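Alginate lyase (Bacteroides ovatus, PDB 3NNB) probably cleaves alginate, a polysaccharide of uronic acids, by beta-elimination. Local coordinates at residues A[222-227]-A[279-284]. Residues are numbered along the deposited sequence; the frame is centred on the assembly and turned at random.
Sequences HGLAYD and IFNLGH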
loop_
_atom_site.group_PDB
_atom_site.type_symbol
_atom_site.label_atom_id
_atom_site.label_comp_id
_atom_site.label_asym_id
_atom_site.label_seq_id
_atom_site.Cartn_x
_atom_site.Cartn_y
_atom_site.Cartn_z
ATOM N N HIS A 222 -4.266 -1.679 10.830
ATOM C CA HIS A 222 -3.396 -2.811 10.558
ATOM C C HIS A 222 -4.181 -4.029 10.185
ATOM O O HIS A 222 -3.807 -4.735 9.265
ATOM C CB HIS A 222 -2.490 -3.132 11.746
ATOM C CG HIS A 222 -1.269 -2.288 11.827
ATOM N ND1 HIS A 222 -0.123 -2.572 11.122
ATOM C CD2 HIS A 222 -1.008 -1.173 12.542
ATOM C CE1 HIS A 222 0.808 -1.687 11.431
ATOM N NE2 HIS A 222 0.287 -0.801 12.259
ATOM N N GLY A 223 -5.254 -4.309 10.905
ATOM C CA GLY A 223 -6.025 -5.487 10.637
ATOM C C GLY A 223 -6.822 -5.383 9.338
ATOM O O GLY A 223 -6.956 -6.365 8.600
ATOM N N LEU A 224 -7.351 -4.200 9.036
ATOM C CA LEU A 224 -8.033 -3.976 7.769
ATOM C C LEU A 224 -7.083 -4.173 6.585
ATOM O O LEU A 224 -7.395 -4.882 5.605
ATOM C CB LEU A 224 -8.689 -2.593 7.792
ATOM C CG LEU A 224 -9.658 -2.246 6.651
ATOM C CD1 LEU A 224 -10.730 -1.255 7.116
ATOM C CD2 LEU A 224 -8.912 -1.696 5.429
ATOM N N ALA A 225 -5.873 -3.618 6.721
ATOM C CA ALA A 225 -4.852 -3.766 5.707
ATOM C C ALA A 225 -4.391 -5.220 5.544
ATOM O O ALA A 225 -4.089 -5.654 4.425
ATOM C CB ALA A 225 -3.650 -2.799 5.972
ATOM N N TYR A 226 -4.351 -5.980 6.623
ATOM C CA TYR A 226 -3.969 -7.410 6.536
ATOM C C TYR A 226 -4.881 -8.115 5.569
ATOM O O TYR A 226 -4.430 -8.861 4.719
ATOM C CB TYR A 226 -4.022 -8.056 7.905
ATOM C CG TYR A 226 -3.775 -9.556 7.875
ATOM C CD1 TYR A 226 -4.813 -10.429 7.611
ATOM C CD2 TYR A 226 -2.492 -10.084 8.079
ATOM C CE1 TYR A 226 -4.624 -11.806 7.591
ATOM C CE2 TYR A 226 -2.276 -11.482 8.062
ATOM C CZ TYR A 226 -3.340 -12.330 7.823
ATOM O OH TYR A 226 -3.229 -13.733 7.786
ATOM N N ASP A 227 -6.177 -7.870 5.710
ATOM C CA ASP A 227 -7.152 -8.557 4.843
ATOM C C ASP A 227 -6.956 -8.181 3.375
ATOM O O ASP A 227 -7.061 -9.018 2.489
ATOM C CB ASP A 227 -8.582 -8.249 5.255
ATOM C CG ASP A 227 -9.026 -9.006 6.484
ATOM O OD1 ASP A 227 -8.238 -9.756 7.091
ATOM O OD2 ASP A 227 -10.212 -8.842 6.865
ATOM N N ILE A 279 -7.526 8.828 6.470
ATOM C CA ILE A 279 -7.337 8.697 5.009
ATOM C C ILE A 279 -6.629 7.379 4.601
ATOM O O ILE A 279 -7.004 6.753 3.644
ATOM C CB ILE A 279 -6.569 9.947 4.460
ATOM C CG1 ILE A 279 -7.453 11.184 4.587
ATOM C CG2 ILE A 279 -6.078 9.712 3.011
ATOM C CD1 ILE A 279 -6.716 12.507 4.325
ATOM N N PHE A 280 -5.603 7.007 5.349
ATOM C CA PHE A 280 -4.866 5.743 5.154
ATOM C C PHE A 280 -5.844 4.580 5.154
ATOM O O PHE A 280 -5.848 3.752 4.221
ATOM C CB PHE A 280 -3.889 5.621 6.318
ATOM C CG PHE A 280 -2.819 4.527 6.203
ATOM C CD1 PHE A 280 -1.837 4.568 5.233
ATOM C CD2 PHE A 280 -2.756 3.520 7.162
ATOM C CE1 PHE A 280 -0.811 3.613 5.215
ATOM C CE2 PHE A 280 -1.759 2.571 7.143
ATOM C CZ PHE A 280 -0.786 2.617 6.182
ATOM N N ASN A 281 -6.719 4.534 6.149
ATOM C CA ASN A 281 -7.666 3.420 6.273
ATOM C C ASN A 281 -8.724 3.486 5.180
ATOM O O ASN A 281 -9.042 2.488 4.595
ATOM C CB ASN A 281 -8.296 3.398 7.676
ATOM C CG ASN A 281 -8.591 2.019 8.192
ATOM O OD1 ASN A 281 -7.993 1.023 7.778
ATOM N ND2 ASN A 281 -9.470 1.949 9.196
ATOM N N LEU A 282 -9.244 4.683 4.902
ATOM C CA LEU A 282 -10.217 4.836 3.807
ATOM C C LEU A 282 -9.623 4.409 2.461
ATOM O O LEU A 282 -10.308 3.758 1.643
ATOM C CB LEU A 282 -10.729 6.282 3.718
ATOM C CG LEU A 282 -12.025 6.588 4.429
ATOM C CD1 LEU A 282 -12.179 8.112 4.586
ATOM C CD2 LEU A 282 -13.219 5.907 3.663
ATOM N N GLY A 283 -8.371 4.771 2.201
ATOM C CA GLY A 283 -7.722 4.355 0.943
ATOM C C GLY A 283 -7.600 2.823 0.833
ATOM O O GLY A 283 -7.776 2.252 -0.241
ATOM N N HIS A 284 -7.324 2.165 1.942
ATOM C CA HIS A 284 -7.230 0.716 1.980
ATOM C C HIS A 284 -8.615 0.062 1.837
ATOM O O HIS A 284 -8.755 -1.009 1.215
ATOM C CB HIS A 284 -6.515 0.245 3.220
ATOM C CG HIS A 284 -5.113 0.739 3.294
ATOM N ND1 HIS A 284 -4.415 0.803 4.485
ATOM C CD2 HIS A 284 -4.304 1.263 2.343
ATOM C CE1 HIS A 284 -3.215 1.312 4.241
ATOM N NE2 HIS A 284 -3.113 1.584 2.951
#
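The amide nitrogen ND2 of N281 is gripped by two side-chain carbonyls, those of Q265 and Q258, while the other end of the same amide lies against L224: CD1 of L224 sits 3.6 Å from OD1 of N281. An asparagine suits this place because its two N-H groups can serve both glutamines, which is likely to limit its rotation. L224 comes across the amide obliquely, and CB of L224 is also 3.7 Å from OD1 of N281. The leucine's CG is swung anti to the backbone nitrogen (chi1 -170°), which puts the branch beside N281 and H284; both methyls pack round OD1 of N281, and CD2 of L224 also reaches CB of H284 at 3.8 Å. F250 and Q258 of helix 240-258 also touch this leucine. Cut back to an alanine here, the side chain would lose both methyls, which is likely to leave N281 OD1 and CB of H284 without their apolar neighbour and a gap between the helices. Helices 221-236 and 274-293 run the same way here, inclined by 22° with their axes 9.8 Å apart, consistent with the alpha/alpha toroid, built of inner and outer helices, expected for this family. A225, one residue on, needs only a methyl: CB of A225 lies 4.0 Å from ND1 of H284, approaching the ring obliquely, and the same methyl touches I166 and Y169. F280 O, from the preceding turn of the histidine's own helix, stands 3.2 Å above one face of the H284 ring. CE1 of H284 in turn lies over the centre of the F280 ring, 3.3 Å above its plane, and Y169 meets the imidazole with planes inclined by about 35°.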